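Local structure of putative general stress protein 26 (Jannaschia sp., 2QEA) at residues D11-V16 with E74-D79; G82-S87 with C115-T120; S123-I128 with Q155-F160. The protein is of unproven function but belongs to the pyridoxamine 5'-phosphate oxidase-like family, probably binds a flavin and may act as an oxidoreductase in stress responses. All blocks are in the same frame, centred on the assembly; numbering follows the deposited sequence.

Interaction 1 of 3, residues D11-V16 with E74-D79; sequences DRLEDV and EGLYAD. With CA (calcium ion), chain E; CA (calcium ion), chain D.
A calcium-binding helix end, the last part of helix 2-13 with the turn after it, rests here on the G1 beta bulge that opens strand 76-87. Asp11 holds one calcium ion twice, through its backbone O at 2.4 Å and through OD1, while OE1 of Glu14 reaches the same ion at 2.4 Å. OE2 of Glu14 turns to the second calcium, so one carboxylate serves both metals; Asp38 completes the protein ligands of each. Water 1 joins this shell to Asp15, donating to OD1. Arg12 and Leu13, beside the metal ligands, meet the bulge. Arg12 runs extended from CG to NE toward the carbonyls of Glu74 and Gly75, bringing NH1 3.4 Å from Gly75 O, which lies at the edge of the guanidinium in its plane. Its charge is met elsewhere, NE by Glu8 in a salt bridge and NH1 by Thr129 O. Gly75, with phi at 68°, takes the bulge position that glycine accepts most easily. Glu74 folds back at chi2 (-63°), laying its carboxylate 3.4 Å from Asp15 CB, measured from Glu74 CD. The two acids stand OE2 to OD2 at 3.5 Å, an approach of like charges that could raise the affinity of one for a proton. Leu76 lays CD2 against Leu13 CB. Val16 CG2, a methyl of beta-branched valine suited to this buried corner, lies 3.9 Å from Leu76 CD2. Phe9 of helix 2-13 and Ile128 of strand 114-129 also pack on Leu76, and Val69 of strand 63-71 touches Val16, so the helix end sits across three neighbouring strands.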
loop_
_atom_site.group_PDB
_atom_site.type_symbol
_atom_site.label_atom_id
_atom_site.label_comp_id
_atom_site.label_asym_id
_atom_site.label_seq_id
_atom_site.Cartn_x
_atom_site.Cartn_y
_atom_site.Cartn_z
ATOM N N ASP A 11 4.991 15.045 -6.445
ATOM C CA ASP A 11 5.676 14.805 -7.711
ATOM C C ASP A 11 5.465 13.356 -8.171
ATOM O O ASP A 11 5.070 13.132 -9.315
ATOM C CB ASP A 11 7.179 15.111 -7.553
ATOM C CG ASP A 11 7.934 15.156 -8.860
ATOM O OD1 ASP A 11 7.361 14.985 -9.954
ATOM O OD2 ASP A 11 9.159 15.386 -8.815
ATOM N N ARG A 12 5.691 12.398 -7.275
ATOM C CA ARG A 12 5.567 10.969 -7.604
ATOM C C ARG A 12 4.165 10.366 -7.486
ATOM O O ARG A 12 3.887 9.370 -8.164
ATOM C CB ARG A 12 6.551 10.158 -6.771
ATOM C CG ARG A 12 7.981 10.531 -7.062
ATOM C CD ARG A 12 8.906 9.670 -6.282
ATOM N NE ARG A 12 10.308 9.991 -6.539
ATOM C CZ ARG A 12 11.338 9.415 -5.921
ATOM N NH1 ARG A 12 11.153 8.442 -5.029
ATOM N NH2 ARG A 12 12.579 9.800 -6.220
ATOM N N LEU A 13 3.296 10.958 -6.657
ATOM C CA LEU A 13 1.921 10.448 -6.444
ATOM C C LEU A 13 1.052 10.350 -7.713
ATOM O O LEU A 13 0.154 9.510 -7.775
ATOM C CB LEU A 13 1.193 11.260 -5.353
ATOM C CG LEU A 13 -0.210 10.831 -4.898
ATOM C CD1 LEU A 13 -0.230 9.383 -4.445
ATOM C CD2 LEU A 13 -0.699 11.737 -3.785
ATOM N N GLU A 14 1.333 11.194 -8.708
ATOM C CA GLU A 14 0.636 11.182 -10.012
ATOM C C GLU A 14 0.718 9.845 -10.743
ATOM O O GLU A 14 -0.283 9.371 -11.287
ATOM C CB GLU A 14 1.245 12.214 -10.948
ATOM C CG GLU A 14 1.033 13.638 -10.545
ATOM C CD GLU A 14 1.717 14.570 -11.495
ATOM O OE1 GLU A 14 2.941 14.426 -11.709
ATOM O OE2 GLU A 14 1.048 15.475 -12.035
ATOM N N ASP A 15 1.923 9.271 -10.766
ATOM C CA ASP A 15 2.177 7.970 -11.408
ATOM C C ASP A 15 1.759 6.741 -10.571
ATOM O O ASP A 15 1.870 5.614 -11.058
ATOM C CB ASP A 15 3.658 7.857 -11.816
ATOM C CG ASP A 15 4.052 8.838 -12.922
ATOM O OD1 ASP A 15 3.353 9.853 -13.134
ATOM O OD2 ASP A 15 5.083 8.588 -13.581
ATOM N N VAL A 16 1.283 6.952 -9.337
ATOM C CA VAL A 16 0.817 5.868 -8.460
ATOM C C VAL A 16 -0.613 5.507 -8.893
ATOM O O VAL A 16 -1.532 6.315 -8.740
ATOM C CB VAL A 16 0.861 6.278 -6.964
ATOM C CG1 VAL A 16 0.401 5.144 -6.074
ATOM C CG2 VAL A 16 2.278 6.703 -6.567
ATOM N N GLU A 74 7.582 3.631 -8.481
ATOM C CA GLU A 74 7.881 5.035 -8.160
ATOM C C GLU A 74 8.742 5.210 -6.907
ATOM O O GLU A 74 9.380 6.249 -6.754
ATOM C CB GLU A 74 6.576 5.837 -8.013
ATOM C CG GLU A 74 5.779 5.958 -9.313
ATOM C CD GLU A 74 6.536 6.718 -10.398
ATOM O OE1 GLU A 74 6.991 7.853 -10.126
ATOM O OE2 GLU A 74 6.660 6.188 -11.522
ATOM N N GLY A 75 8.772 4.206 -6.028
ATOM C CA GLY A 75 9.527 4.285 -4.777
ATOM C C GLY A 75 8.929 5.292 -3.806
ATOM O O GLY A 75 9.668 6.013 -3.134
ATOM N N LEU A 76 7.592 5.347 -3.763
ATOM C CA LEU A 76 6.838 6.239 -2.885
ATOM C C LEU A 76 6.050 5.368 -1.919
ATOM O O LEU A 76 5.227 4.554 -2.347
ATOM C CB LEU A 76 5.879 7.121 -3.691
ATOM C CG LEU A 76 5.019 8.133 -2.919
ATOM C CD1 LEU A 76 5.876 9.106 -2.116
ATOM C CD2 LEU A 76 4.115 8.885 -3.875
ATOM N N TYR A 77 6.330 5.533 -0.626
ATOM C CA TYR A 77 5.661 4.802 0.452
ATOM C C TYR A 77 5.196 5.865 1.438
ATOM O O TYR A 77 5.985 6.745 1.798
ATOM C CB TYR A 77 6.622 3.805 1.108
ATOM C CG TYR A 77 7.348 2.928 0.110
ATOM C CD1 TYR A 77 6.802 1.712 -0.315
ATOM C CD2 TYR A 77 8.576 3.331 -0.441
ATOM C CE1 TYR A 77 7.470 0.904 -1.258
ATOM C CE2 TYR A 77 9.249 2.535 -1.383
ATOM C CZ TYR A 77 8.691 1.324 -1.787
ATOM O OH TYR A 77 9.352 0.543 -2.706
ATOM N N ALA A 78 3.929 5.809 1.851
ATOM C CA ALA A 78 3.373 6.829 2.744
ATOM C C ALA A 78 2.112 6.391 3.475
ATOM O O ALA A 78 1.223 5.817 2.860
ATOM C CB ALA A 78 3.072 8.094 1.945
ATOM N N ASP A 79 2.069 6.644 4.784
ATOM C CA ASP A 79 0.889 6.422 5.617
ATOM C C ASP A 79 0.448 7.844 5.963
ATOM O O ASP A 79 1.135 8.528 6.723
ATOM C CB ASP A 79 1.233 5.605 6.873
ATOM C CG ASP A 79 0.018 5.318 7.762
ATOM O OD1 ASP A 79 -1.134 5.627 7.382
ATOM O OD2 ASP A 79 0.215 4.764 8.863
HETATM CA CA CA E . 5.329 14.385 -11.344
HETATM CA CA CA D . 2.592 16.298 -14.008
HETATM O O HOH W 1 5.182 12.292 -13.023
#

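Interaction 2 of 3, residues G82-S87 with C115-T120; sequences GTLERS and CLLKFT
Strands 76-87 and 114-129 run antiparallel here, neighbours in the antiparallel sheet of what is probably the split-barrel fold expected of the pyridoxamine 5'-phosphate oxidase-like family, with their short segments at 144°. Thr83 and Thr120 form a hydrogen-bonded pair, as do Glu85 and Lys118. Of their four bonds the shortest is Lys118 N to Glu85 O, 2.9 Å and nearly along the C=O axis; its counterpart from Glu85 N to Lys118 O is more bent, at 136°, with the donor above the carbonyl plane. The tight side carries Leu84, Leu117 and Phe119. CG of Leu84 stands anti to its backbone N, which lets CD1 lean across to Leu117 CB at 4.0 Å and to Phe119 CB. Phe119, also anti, sends its ring across to Gly82 of the partner strand, where CZ lies 3.7 Å from Gly82 N. Lacking a side chain, Gly82 lets this ring come close, and its CA lies 3.2 Å from Thr120 O. Leu21 and Leu54 close over these apolar groups. At the edge of this same face Arg86 bends at chi2 (86°) and lays one guanidinium face over Cys115 SG, 3.4 Å from NH1. The other face is mostly polar and looser, Leu116 against Ser87 being the exception. Glu85 and Lys118 lie side by side, touching by Glu85 CG and Lys118 CB at 4.2 Å, yet Glu85 OE2 and Lys118 NZ stay 5.2 Å apart. Water 2 is hydrogen-bonded to Thr83 O and, at 2.7 Å, to Thr120 OG1. Arg86 and Leu116 apart, the Leu84, Leu117 and Phe119 cluster excludes water while Thr83, Glu85, Lys118 and Thr120 can bind it, and the backbone ladder rather than any salt bridge joins the strands.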
loop_
_atom_site.group_PDB
_atom_site.type_symbol
_atom_site.label_atom_id
_atom_site.label_comp_id
_atom_site.label_asym_id
_atom_site.label_seq_id
_atom_site.Cartn_x
_atom_site.Cartn_y
_atom_site.Cartn_z
ATOM N N GLY A 82 -5.602 12.417 7.224
ATOM C CA GLY A 82 -6.246 13.542 6.550
ATOM C C GLY A 82 -7.742 13.633 6.763
ATOM O O GLY A 82 -8.254 13.157 7.775
ATOM N N THR A 83 -8.426 14.259 5.802
ATOM C CA THR A 83 -9.876 14.460 5.829
ATOM C C THR A 83 -10.470 14.068 4.474
ATOM O O THR A 83 -10.032 14.589 3.446
ATOM C CB THR A 83 -10.215 15.940 6.107
ATOM O OG1 THR A 83 -9.560 16.367 7.310
ATOM C CG2 THR A 83 -11.725 16.148 6.250
ATOM N N LEU A 84 -11.449 13.157 4.484
ATOM C CA LEU A 84 -12.164 12.718 3.274
ATOM C C LEU A 84 -13.533 13.407 3.260
ATOM O O LEU A 84 -14.176 13.534 4.305
ATOM C CB LEU A 84 -12.338 11.196 3.258
ATOM C CG LEU A 84 -12.885 10.548 1.980
ATOM C CD1 LEU A 84 -11.924 10.738 0.812
ATOM C CD2 LEU A 84 -13.145 9.065 2.205
ATOM N N GLU A 85 -13.970 13.839 2.074
ATOM C CA GLU A 85 -15.256 14.528 1.908
ATOM C C GLU A 85 -15.798 14.472 0.482
ATOM O O GLU A 85 -15.053 14.174 -0.456
ATOM C CB GLU A 85 -15.113 16.005 2.313
ATOM C CG GLU A 85 -14.070 16.797 1.509
ATOM C CD GLU A 85 -13.920 18.235 1.974
ATOM O OE1 GLU A 85 -14.945 18.941 2.095
ATOM O OE2 GLU A 85 -12.769 18.670 2.185
ATOM N N ARG A 86 -17.094 14.773 0.352
ATOM C CA ARG A 86 -17.800 14.867 -0.929
ATOM C C ARG A 86 -17.318 16.153 -1.617
ATOM O O ARG A 86 -17.056 17.143 -0.928
ATOM C CB ARG A 86 -19.318 15.000 -0.680
ATOM C CG ARG A 86 -20.250 14.469 -1.768
ATOM C CD ARG A 86 -20.524 12.977 -1.584
ATOM N NE ARG A 86 -21.747 12.541 -2.264
ATOM C CZ ARG A 86 -22.322 11.337 -2.138
ATOM N NH1 ARG A 86 -21.793 10.384 -1.363
ATOM N NH2 ARG A 86 -23.449 11.078 -2.800
ATOM N N SER A 87 -17.253 16.151 -2.946
ATOM C CA SER A 87 -16.897 17.344 -3.714
ATOM C C SER A 87 -17.875 17.492 -4.876
ATOM O O SER A 87 -18.116 16.523 -5.602
ATOM C CB SER A 87 -15.469 17.266 -4.240
ATOM O OG SER A 87 -15.118 18.481 -4.879
ATOM N N CYS A 115 -19.694 9.869 -7.790
ATOM C CA CYS A 115 -19.390 10.589 -6.553
ATOM C C CYS A 115 -17.894 10.925 -6.482
ATOM O O CYS A 115 -17.065 10.014 -6.396
ATOM C CB CYS A 115 -19.792 9.718 -5.358
ATOM S SG CYS A 115 -19.344 10.361 -3.747
ATOM N N LEU A 116 -17.563 12.218 -6.527
ATOM C CA LEU A 116 -16.174 12.691 -6.442
ATOM C C LEU A 116 -15.805 12.873 -4.966
ATOM O O LEU A 116 -16.487 13.613 -4.251
ATOM C CB LEU A 116 -16.006 14.021 -7.194
ATOM C CG LEU A 116 -14.618 14.677 -7.274
ATOM C CD1 LEU A 116 -13.610 13.778 -7.980
ATOM C CD2 LEU A 116 -14.708 16.021 -7.985
ATOM N N LEU A 117 -14.746 12.184 -4.525
ATOM C CA LEU A 117 -14.224 12.279 -3.155
ATOM C C LEU A 117 -12.893 13.042 -3.162
ATOM O O LEU A 117 -12.077 12.852 -4.069
ATOM C CB LEU A 117 -14.030 10.892 -2.537
ATOM C CG LEU A 117 -15.263 10.006 -2.324
ATOM C CD1 LEU A 117 -14.839 8.685 -1.709
ATOM C CD2 LEU A 117 -16.317 10.682 -1.448
ATOM N N LYS A 118 -12.694 13.895 -2.151
ATOM C CA LYS A 118 -11.495 14.727 -1.994
ATOM C C LYS A 118 -10.830 14.394 -0.656
ATOM O O LYS A 118 -11.448 14.572 0.400
ATOM C CB LYS A 118 -11.890 16.211 -2.028
ATOM C CG LYS A 118 -10.731 17.216 -1.936
ATOM C CD LYS A 118 -11.241 18.655 -1.892
ATOM C CE LYS A 118 -10.092 19.656 -1.833
ATOM N NZ LYS A 118 -10.560 21.068 -1.822
ATOM N N PHE A 119 -9.588 13.907 -0.715
ATOM C CA PHE A 119 -8.787 13.586 0.469
ATOM C C PHE A 119 -7.702 14.653 0.608
ATOM O O PHE A 119 -6.839 14.767 -0.266
ATOM C CB PHE A 119 -8.148 12.198 0.351
ATOM C CG PHE A 119 -7.305 11.819 1.540
ATOM C CD1 PHE A 119 -7.894 11.265 2.677
ATOM C CD2 PHE A 119 -5.919 12.037 1.536
ATOM C CE1 PHE A 119 -7.116 10.926 3.793
ATOM C CE2 PHE A 119 -5.131 11.701 2.645
ATOM C CZ PHE A 119 -5.729 11.143 3.777
ATOM N N THR A 120 -7.755 15.423 1.696
ATOM C CA THR A 120 -6.764 16.461 1.989
ATOM C C THR A 120 -5.818 15.882 3.046
ATOM O O THR A 120 -6.262 15.633 4.168
ATOM C CB THR A 120 -7.428 17.752 2.537
ATOM O OG1 THR A 120 -8.355 18.267 1.573
ATOM C CG2 THR A 120 -6.377 18.817 2.841
HETATM O O HOH W 2 -10.587 16.800 1.896
#

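Interaction 3 of 3, residues S123-I128 with Q155-F160; sequences SGEISI and QATVTF
Ile126 places CG1 anti to its carbonyl carbon (chi1 -59°) and extends CD1 beyond it, while Phe160 takes a similar first torsion (-68°), so the two side chains meet tip to tip, Ile126 CD1 to Phe160 CZ at 3.9 Å. They belong to an antiparallel pairing of strand 114-129 with the C-terminal strand 153-159, in what is probably the split-barrel fold of the pyridoxamine 5'-phosphate oxidase-like family. Two hydrogen-bonded pairs, Gly124 with Val158 and Ile126 with Ala156, knit the backbones. The straightest bond, Val158 N to Gly124 O, measures 2.9 Å at 172° and lies in the carbonyl plane. Val158 CG2 adds to the apolar face at 4.1 Å from Ile126 CD1, and Leu5 of helix 2-13 covers Ile126 and Ala156. The Phe160 ring sets its edge against Gly124 N and Ser123 CA, the latter 3.8 Å from Phe160 CD1; Phe9 meets the same ring edge-to-face. Polar residues suit the other face, which borders the second subunit: Ile30 of that subunit packs on Glu125 and Gln155. The extended Gln155 brings its amide NE2 beside Ser127 OG, and water 3 accepts from Gln155 NE2 at 2.8 Å while lying 2.7 Å from Ser127 OG in a second hydrogen bond.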
loop_
_atom_site.group_PDB
_atom_site.type_symbol
_atom_site.label_atom_id
_atom_site.label_comp_id
_atom_site.label_asym_id
_atom_site.label_seq_id
_atom_site.Cartn_x
_atom_site.Cartn_y
_atom_site.Cartn_z
ATOM N N SER A 123 -1.039 15.121 7.657
ATOM C CA SER A 123 0.331 14.687 7.963
ATOM C C SER A 123 0.553 13.222 7.590
ATOM O O SER A 123 -0.392 12.518 7.228
ATOM C CB SER A 123 0.622 14.890 9.448
ATOM O OG SER A 123 -0.329 14.202 10.243
ATOM N N GLY A 124 1.801 12.774 7.675
ATOM C CA GLY A 124 2.133 11.380 7.373
ATOM C C GLY A 124 3.612 11.052 7.375
ATOM O O GLY A 124 4.442 11.953 7.232
ATOM N N GLU A 125 3.929 9.766 7.554
ATOM C CA GLU A 125 5.308 9.283 7.523
ATOM C C GLU A 125 5.535 8.799 6.096
ATOM O O GLU A 125 4.909 7.825 5.672
ATOM C CB GLU A 125 5.558 8.180 8.553
ATOM C CG GLU A 125 7.052 7.864 8.728
ATOM C CD GLU A 125 7.387 6.979 9.928
ATOM O OE1 GLU A 125 6.512 6.713 10.783
ATOM O OE2 GLU A 125 8.563 6.558 10.023
ATOM N N ILE A 126 6.418 9.498 5.373
ATOM C CA ILE A 126 6.699 9.270 3.953
ATOM C C ILE A 126 8.131 8.784 3.722
ATOM O O ILE A 126 9.057 9.304 4.340
ATOM C CB ILE A 126 6.528 10.611 3.157
ATOM C CG1 ILE A 126 5.102 11.170 3.300
ATOM C CG2 ILE A 126 6.872 10.437 1.669
ATOM C CD1 ILE A 126 4.929 12.556 2.703
ATOM N N SER A 127 8.293 7.796 2.835
ATOM C CA SER A 127 9.604 7.300 2.391
ATOM C C SER A 127 9.703 7.490 0.872
ATOM O O SER A 127 8.765 7.161 0.139
ATOM C CB SER A 127 9.824 5.832 2.740
ATOM O OG SER A 127 9.877 5.641 4.137
ATOM N N ILE A 128 10.831 8.046 0.432
ATOM C CA ILE A 128 11.148 8.307 -0.971
ATOM C C ILE A 128 12.413 7.495 -1.259
ATOM O O ILE A 128 13.417 7.706 -0.581
ATOM C CB ILE A 128 11.417 9.825 -1.181
ATOM C CG1 ILE A 128 10.178 10.671 -0.845
ATOM C CG2 ILE A 128 11.860 10.138 -2.595
ATOM C CD1 ILE A 128 8.969 10.409 -1.720
ATOM N N GLN A 155 13.545 9.438 4.510
ATOM C CA GLN A 155 12.363 9.064 5.305
ATOM C C GLN A 155 12.095 10.177 6.323
ATOM O O GLN A 155 13.033 10.661 6.963
ATOM C CB GLN A 155 12.564 7.726 6.027
ATOM C CG GLN A 155 11.309 7.222 6.779
ATOM C CD GLN A 155 11.451 5.803 7.325
ATOM O OE1 GLN A 155 12.511 5.414 7.822
ATOM N NE2 GLN A 155 10.369 5.031 7.256
ATOM N N ALA A 156 10.831 10.579 6.467
ATOM C CA ALA A 156 10.456 11.636 7.422
ATOM C C ALA A 156 8.956 11.721 7.695
ATOM O O ALA A 156 8.144 11.260 6.886
ATOM C CB ALA A 156 10.963 12.998 6.934
ATOM N N THR A 157 8.619 12.300 8.850
ATOM C CA THR A 157 7.239 12.565 9.256
ATOM C C THR A 157 7.010 14.020 8.851
ATOM O O THR A 157 7.663 14.922 9.379
ATOM C CB THR A 157 7.021 12.326 10.760
ATOM O OG1 THR A 157 7.175 10.927 11.031
ATOM C CG2 THR A 157 5.620 12.763 11.197
ATOM N N VAL A 158 6.085 14.220 7.911
ATOM C CA VAL A 158 5.784 15.521 7.301
ATOM C C VAL A 158 4.428 16.071 7.749
ATOM O O VAL A 158 3.506 15.296 8.009
ATOM C CB VAL A 158 5.761 15.351 5.746
ATOM C CG1 VAL A 158 5.360 16.630 5.033
ATOM C CG2 VAL A 158 7.119 14.874 5.244
ATOM N N THR A 159 4.335 17.403 7.843
ATOM C CA THR A 159 3.086 18.122 8.122
ATOM C C THR A 159 2.769 18.907 6.841
ATOM O O THR A 159 3.566 19.750 6.421
ATOM C CB THR A 159 3.214 19.099 9.306
ATOM O OG1 THR A 159 3.665 18.394 10.468
ATOM C CG2 THR A 159 1.871 19.756 9.607
ATOM N N PHE A 160 1.624 18.614 6.224
ATOM C CA PHE A 160 1.199 19.296 4.992
ATOM C C PHE A 160 0.662 20.700 5.285
ATOM O O PHE A 160 0.138 20.989 6.363
ATOM C CB PHE A 160 0.159 18.465 4.231
ATOM C CG PHE A 160 0.711 17.188 3.643
ATOM C CD1 PHE A 160 0.786 16.022 4.413
ATOM C CD2 PHE A 160 1.147 17.144 2.312
ATOM C CE1 PHE A 160 1.294 14.827 3.872
ATOM C CE2 PHE A 160 1.657 15.955 1.757
ATOM C CZ PHE A 160 1.732 14.794 2.540
ATOM O OXT PHE A 160 0.750 21.593 4.443
HETATM O O HOH W 3 7.964 5.662 6.031
#

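Overall arrangement
The three contacts follow one another along the chain and all reach one sheet, in which strand 114-129 lies between strands 76-87 and 153-159. Interactions 1 and 3, centres 12 Å apart, touch directly: Tyr77 O lies 2.7 Å from Ser127 N, probably a hydrogen bond, and Ile128 packs on both Arg12 and Leu76. Interaction 2 stands farther off, its centre about 19 Å from that of interaction 1 and 20 Å from that of interaction 3, joined to them through the continuing strands. Two calcium ions are bound at interaction 1; in interaction 3 the side chain of Ile126 is about 14 Å from a bound calcium ion. Interactions 1 and 3 also meet the second subunit, whereas interaction 2 lies within its own chain.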